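PDB 3EHM: SusD homolog from Bacteroides thetaiotaomicron, which probably binds mucin O-glycans at the surface of this gut bacterium, as a SusD-like lipoprotein built around tetratricopeptide repeats. Local coordinates for residues A[279-283]-A[415-419]; A[343-348]-A[374-379]. All blocks are in the same frame, centred on the assembly; numbering follows the deposited sequence.

Interaction 1 of 2, residues A[279-283]-A[415-419]; sequences YLDGY and NTSPK
The last turn of helix 274-282 meets an extended loop segment, 415-419, that lies between helices 384-388 and 429-445. The last helical hydrogen bond of the segment runs from Y283 N to Y279 O, 2.9 Å. Y283 itself has left the helix, at phi/psi -87/1. N415, T416 and S417 are extended, with psi near 170° to 176°. P418 turns the chain, with psi -35°. The nearest CA atoms are those of Y283 and P418, 7.0 Å apart. Together the segments bury 227 Å².

The packing centres on the Y283 ring, held in an m rotamer with its CA-to-CB bond toward the loop. P418 CG sits over one face, 3.5 Å from the ring centroid and 15° off the normal. This is a CH-pi contact. Y387 of helix 384-388 also touches both side chains.

At the far end of the same ring Y283 OH donates to T416 O at 2.8 Å. Water 1 weakly joins Y283 OH (3.1 Å) to S417 O (3.3 Å).

Y279, also m, brings its OH close to the side chain of N415; that hydroxyl is hydrogen-bonded to Y463 O. The T416 hydroxyl bonds to K436 and E432, and S417 OG to D422.

The arrangement is a buried helix-end-to-loop contact, with a proline-tyrosine CH-pi contact and a tyrosine hydroxyl hydrogen-bonded to a loop carbonyl, in the SusD-like fold.

Interaction 2 of 2, residues A[343-348]-A[374-379]; sequences RASETY and ISFQEQ
Helices 344-356 and 364-378 pack antiparallel here. The axes of the short segments 344-348 and 374-378 run at 170° and approach to 9.3 Å. S345 and S375 mark the register, with CA atoms 5.4 Å apart. R343 is the N-cap residue of the first helix, with phi/psi -119/157. The two segments bury 320 Å².

E378 reaches the start of that helix with an m, t side chain. Its OE2 accepts S345 N at 3.1 Å (N-H...O angle 159°). Its OE1 accepts S345 OG at 2.8 Å, with S345 chi1 in p. A344 N is served through water 3, which it reaches at 2.9 Å; the water donates to E378 OE2 at 2.5 Å. So one carboxylate takes up two backbone NH groups of the first turn, one directly and one through water.

The R343 guanidinium has E378 CB over one face. R343 NE lies 4.0 Å from E378 OE2, a long salt bridge of charge alone, because the oxygen is well out of the guanidinium plane. Its stronger partner is E245, at NE. R343 NH1 donates to water 2 at 3.0 Å, and that water donates to E378 O at 3.0 Å.

I374 supplies the apolar side. Its CG2 is 3.9 Å from A344 CB, and its CG1 is 3.8 Å from Y348 CE1. Y348 OH bonds to E240 O, and S375 OG to R287.

Such a pair of consecutive antiparallel helices is consistent with a helical hairpin of the tetratricopeptide repeats of SusD-like proteins.

Both contacts are buried, but they join different kinds of element. Interaction 2 pairs two successive helices and lies nearer the centre of the chain, about 15 Å away against about 21 Å for interaction 1. Interaction 1 sets a helix end against an irregular loop. Its own chemistry is an aromatic hydroxyl and a ring face, while in interaction 2 a carboxylate accepts a serine hydroxyl and a backbone NH at a helix start, beside an apolar patch round I374. Along the chain interaction 2 is nested inside the loop closed by interaction 1. Their centres are about 18 Å apart and they do not touch. Helix 429-445 packs against both, and Y387 meets Y283 and P418 of one and F376 of the other.

Interaction 1 of 2, residues A[279-283]-A[415-419]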
loop_
_atom_site.group_PDB
_atom_site.type_symbol
_atom_site.label_atom_id
_atom_site.label_comp_id
_atom_site.label_asym_id
_atom_site.label_seq_id
_atom_site.Cartn_x
_atom_site.Cartn_y
_atom_site.Cartn_z
ATOM N N TYR A 279 -7.464 -16.432 -0.682
ATOM C CA TYR A 279 -7.110 -16.419 -2.097
ATOM C C TYR A 279 -5.951 -17.369 -2.392
ATOM O O TYR A 279 -6.028 -18.179 -3.311
ATOM C CB TYR A 279 -6.747 -14.997 -2.544
ATOM C CG TYR A 279 -7.952 -14.089 -2.696
ATOM C CD1 TYR A 279 -8.823 -14.234 -3.773
ATOM C CD2 TYR A 279 -8.251 -13.124 -1.734
ATOM C CE1 TYR A 279 -9.965 -13.448 -3.893
ATOM C CE2 TYR A 279 -9.395 -12.329 -1.841
ATOM C CZ TYR A 279 -10.250 -12.500 -2.922
ATOM O OH TYR A 279 -11.404 -11.743 -3.023
ATOM N N LEU A 280 -4.880 -17.278 -1.611
ATOM C CA LEU A 280 -3.715 -18.130 -1.832
ATOM C C LEU A 280 -4.075 -19.606 -1.772
ATOM O O LEU A 280 -3.622 -20.396 -2.600
ATOM C CB LEU A 280 -2.621 -17.811 -0.808
ATOM C CG LEU A 280 -2.049 -16.391 -0.878
ATOM C CD1 LEU A 280 -1.052 -16.174 0.257
ATOM C CD2 LEU A 280 -1.375 -16.181 -2.225
ATOM N N ASP A 281 -4.899 -19.976 -0.795
ATOM C CA ASP A 281 -5.322 -21.367 -0.636
ATOM C C ASP A 281 -6.229 -21.821 -1.781
ATOM O O ASP A 281 -5.962 -22.825 -2.439
ATOM C CB ASP A 281 -6.071 -21.545 0.686
ATOM C CG ASP A 281 -6.487 -22.988 0.928
ATOM O OD1 ASP A 281 -5.622 -23.797 1.329
ATOM O OD2 ASP A 281 -7.672 -23.316 0.699
ATOM N N GLY A 282 -7.308 -21.078 -2.010
ATOM C CA GLY A 282 -8.242 -21.438 -3.063
ATOM C C GLY A 282 -7.653 -21.470 -4.461
ATOM O O GLY A 282 -8.062 -22.279 -5.298
ATOM N N TYR A 283 -6.695 -20.587 -4.721
ATOM C CA TYR A 283 -6.058 -20.511 -6.030
ATOM C C TYR A 283 -4.884 -21.481 -6.145
ATOM O O TYR A 283 -4.226 -21.532 -7.186
ATOM C CB TYR A 283 -5.538 -19.088 -6.284
ATOM C CG TYR A 283 -6.593 -18.016 -6.505
ATOM C CD1 TYR A 283 -6.219 -16.675 -6.615
ATOM C CD2 TYR A 283 -7.947 -18.334 -6.649
ATOM C CE1 TYR A 283 -7.152 -15.682 -6.863
ATOM C CE2 TYR A 283 -8.901 -17.333 -6.900
ATOM C CZ TYR A 283 -8.490 -16.010 -7.007
ATOM O OH TYR A 283 -9.394 -15.001 -7.268
ATOM N N ASN A 415 -17.279 -14.693 -6.165
ATOM C CA ASN A 415 -15.887 -14.337 -6.418
ATOM C C ASN A 415 -15.382 -14.932 -7.728
ATOM O O ASN A 415 -16.049 -15.766 -8.344
ATOM C CB ASN A 415 -15.016 -14.777 -5.234
ATOM C CG ASN A 415 -13.993 -13.720 -4.838
ATOM O OD1 ASN A 415 -13.746 -13.486 -3.649
ATOM N ND2 ASN A 415 -13.391 -13.083 -5.828
ATOM N N THR A 416 -14.197 -14.504 -8.155
ATOM C CA THR A 416 -13.632 -14.958 -9.421
ATOM C C THR A 416 -12.381 -15.831 -9.265
ATOM O O THR A 416 -11.823 -15.956 -8.173
ATOM C CB THR A 416 -13.290 -13.734 -10.308
ATOM O OG1 THR A 416 -12.951 -14.164 -11.630
ATOM C CG2 THR A 416 -12.112 -12.960 -9.713
ATOM N N SER A 417 -11.949 -16.422 -10.375
ATOM C CA SER A 417 -10.777 -17.295 -10.413
ATOM C C SER A 417 -9.593 -16.608 -11.100
ATOM O O SER A 417 -9.722 -15.497 -11.613
ATOM C CB SER A 417 -11.115 -18.567 -11.183
ATOM O OG SER A 417 -11.356 -18.255 -12.542
ATOM N N PRO A 418 -8.422 -17.271 -11.127
ATOM C CA PRO A 418 -7.223 -16.713 -11.760
ATOM C C PRO A 418 -7.276 -16.719 -13.287
ATOM O O PRO A 418 -6.760 -15.808 -13.937
ATOM C CB PRO A 418 -6.099 -17.619 -11.248
ATOM C CG PRO A 418 -6.647 -18.197 -9.977
ATOM C CD PRO A 418 -8.076 -18.478 -10.358
ATOM N N LYS A 419 -7.895 -17.747 -13.859
ATOM C CA LYS A 419 -7.961 -17.866 -15.315
ATOM C C LYS A 419 -8.728 -16.717 -15.955
ATOM O O LYS A 419 -9.883 -16.458 -15.625
ATOM C CB LYS A 419 -8.579 -19.209 -15.712
ATOM C CG LYS A 419 -8.502 -19.498 -17.201
ATOM C CD LYS A 419 -9.060 -20.876 -17.523
ATOM C CE LYS A 419 -9.065 -21.128 -19.022
ATOM N NZ LYS A 419 -9.712 -22.432 -19.333
HETATM O O HOH W 1 -7.701 -13.766 -9.610
#

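Interaction 2 of 2, residues A[343-348]-A[374-379]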
loop_
_atom_site.group_PDB
_atom_site.type_symbol
_atom_site.label_atom_id
_atom_site.label_comp_id
_atom_site.label_asym_id
_atom_site.label_seq_id
_atom_site.Cartn_x
_atom_site.Cartn_y
_atom_site.Cartn_z
ATOM N N ARG A 343 7.115 -2.334 -7.604
ATOM C CA ARG A 343 7.687 -3.494 -8.278
ATOM C C ARG A 343 7.201 -3.634 -9.709
ATOM O O ARG A 343 6.136 -3.135 -10.070
ATOM C CB ARG A 343 7.362 -4.770 -7.501
ATOM C CG ARG A 343 7.593 -4.635 -6.004
ATOM C CD ARG A 343 7.636 -5.986 -5.318
ATOM N NE ARG A 343 8.859 -6.720 -5.638
ATOM C CZ ARG A 343 9.187 -7.889 -5.099
ATOM N NH1 ARG A 343 8.380 -8.459 -4.212
ATOM N NH2 ARG A 343 10.322 -8.484 -5.439
ATOM N N ALA A 344 7.988 -4.335 -10.520
ATOM C CA ALA A 344 7.655 -4.534 -11.925
ATOM C C ALA A 344 6.279 -5.162 -12.140
ATOM O O ALA A 344 5.557 -4.786 -13.066
ATOM C CB ALA A 344 8.733 -5.386 -12.595
ATOM N N SER A 345 5.905 -6.113 -11.291
ATOM C CA SER A 345 4.610 -6.761 -11.460
ATOM C C SER A 345 3.462 -5.758 -11.435
ATOM O O SER A 345 2.500 -5.891 -12.190
ATOM C CB SER A 345 4.397 -7.842 -10.391
ATOM O OG SER A 345 4.468 -7.312 -9.079
ATOM N N GLU A 346 3.560 -4.742 -10.582
ATOM C CA GLU A 346 2.494 -3.750 -10.496
ATOM C C GLU A 346 2.305 -3.034 -11.831
ATOM O O GLU A 346 1.177 -2.785 -12.267
ATOM C CB GLU A 346 2.789 -2.715 -9.408
ATOM C CG GLU A 346 1.580 -1.844 -9.095
ATOM C CD GLU A 346 1.876 -0.711 -8.134
ATOM O OE1 GLU A 346 2.811 -0.837 -7.311
ATOM O OE2 GLU A 346 1.150 0.302 -8.194
ATOM N N THR A 347 3.414 -2.700 -12.479
ATOM C CA THR A 347 3.359 -2.019 -13.768
ATOM C C THR A 347 2.481 -2.781 -14.760
ATOM O O THR A 347 1.654 -2.188 -15.459
ATOM C CB THR A 347 4.769 -1.855 -14.361
ATOM O OG1 THR A 347 5.549 -1.011 -13.504
ATOM C CG2 THR A 347 4.701 -1.230 -15.743
ATOM N N TYR A 348 2.651 -4.097 -14.823
ATOM C CA TYR A 348 1.855 -4.884 -15.751
ATOM C C TYR A 348 0.368 -4.885 -15.417
ATOM O O TYR A 348 -0.465 -4.830 -16.319
ATOM C CB TYR A 348 2.385 -6.319 -15.834
ATOM C CG TYR A 348 3.737 -6.390 -16.502
ATOM C CD1 TYR A 348 4.908 -6.302 -15.755
ATOM C CD2 TYR A 348 3.845 -6.474 -17.890
ATOM C CE1 TYR A 348 6.154 -6.293 -16.367
ATOM C CE2 TYR A 348 5.090 -6.463 -18.516
ATOM C CZ TYR A 348 6.238 -6.371 -17.745
ATOM O OH TYR A 348 7.470 -6.344 -18.351
ATOM N N ILE A 374 5.646 -12.254 -13.748
ATOM C CA ILE A 374 6.682 -11.444 -13.114
ATOM C C ILE A 374 6.613 -11.573 -11.591
ATOM O O ILE A 374 7.645 -11.625 -10.912
ATOM C CB ILE A 374 6.542 -9.953 -13.516
ATOM C CG1 ILE A 374 7.008 -9.765 -14.962
ATOM C CG2 ILE A 374 7.357 -9.067 -12.580
ATOM C CD1 ILE A 374 8.491 -10.061 -15.175
ATOM N N SER A 375 5.400 -11.642 -11.053
ATOM C CA SER A 375 5.244 -11.767 -9.611
ATOM C C SER A 375 5.835 -13.085 -9.130
ATOM O O SER A 375 6.501 -13.127 -8.098
ATOM C CB SER A 375 3.771 -11.681 -9.205
ATOM O OG SER A 375 3.630 -11.901 -7.809
ATOM N N PHE A 376 5.582 -14.161 -9.868
ATOM C CA PHE A 376 6.116 -15.469 -9.498
ATOM C C PHE A 376 7.638 -15.399 -9.492
ATOM O O PHE A 376 8.297 -15.975 -8.629
ATOM C CB PHE A 376 5.648 -16.539 -10.491
ATOM C CG PHE A 376 4.338 -17.181 -10.125
ATOM C CD1 PHE A 376 3.259 -16.411 -9.714
ATOM C CD2 PHE A 376 4.187 -18.561 -10.195
ATOM C CE1 PHE A 376 2.045 -17.005 -9.376
ATOM C CE2 PHE A 376 2.979 -19.163 -9.858
ATOM C CZ PHE A 376 1.906 -18.383 -9.448
ATOM N N GLN A 377 8.195 -14.692 -10.464
ATOM C CA GLN A 377 9.639 -14.546 -10.544
ATOM C C GLN A 377 10.138 -13.718 -9.367
ATOM O O GLN A 377 11.161 -14.039 -8.766
ATOM C CB GLN A 377 10.033 -13.887 -11.862
ATOM C CG GLN A 377 9.821 -14.775 -13.082
ATOM C CD GLN A 377 10.214 -14.084 -14.374
ATOM O OE1 GLN A 377 11.306 -13.533 -14.486
ATOM N NE2 GLN A 377 9.327 -14.118 -15.358
ATOM N N GLU A 378 9.410 -12.659 -9.031
ATOM C CA GLU A 378 9.796 -11.807 -7.910
ATOM C C GLU A 378 9.851 -12.629 -6.623
ATOM O O GLU A 378 10.740 -12.441 -5.793
ATOM C CB GLU A 378 8.792 -10.652 -7.743
ATOM C CG GLU A 378 8.700 -9.740 -8.952
ATOM C CD GLU A 378 7.657 -8.637 -8.816
ATOM O OE1 GLU A 378 6.616 -8.844 -8.157
ATOM O OE2 GLU A 378 7.869 -7.562 -9.400
ATOM N N GLN A 379 8.906 -13.554 -6.471
ATOM C CA GLN A 379 8.824 -14.382 -5.273
ATOM C C GLN A 379 9.611 -15.689 -5.353
ATOM O O GLN A 379 9.599 -16.485 -4.416
ATOM C CB GLN A 379 7.354 -14.678 -4.957
ATOM C CG GLN A 379 6.482 -13.426 -4.911
ATOM C CD GLN A 379 6.977 -12.406 -3.902
ATOM O OE1 GLN A 379 6.675 -11.214 -4.003
ATOM N NE2 GLN A 379 7.732 -12.870 -2.916
HETATM O O HOH W 2 10.171 -10.716 -3.425
HETATM O O HOH W 3 9.947 -6.162 -9.410
#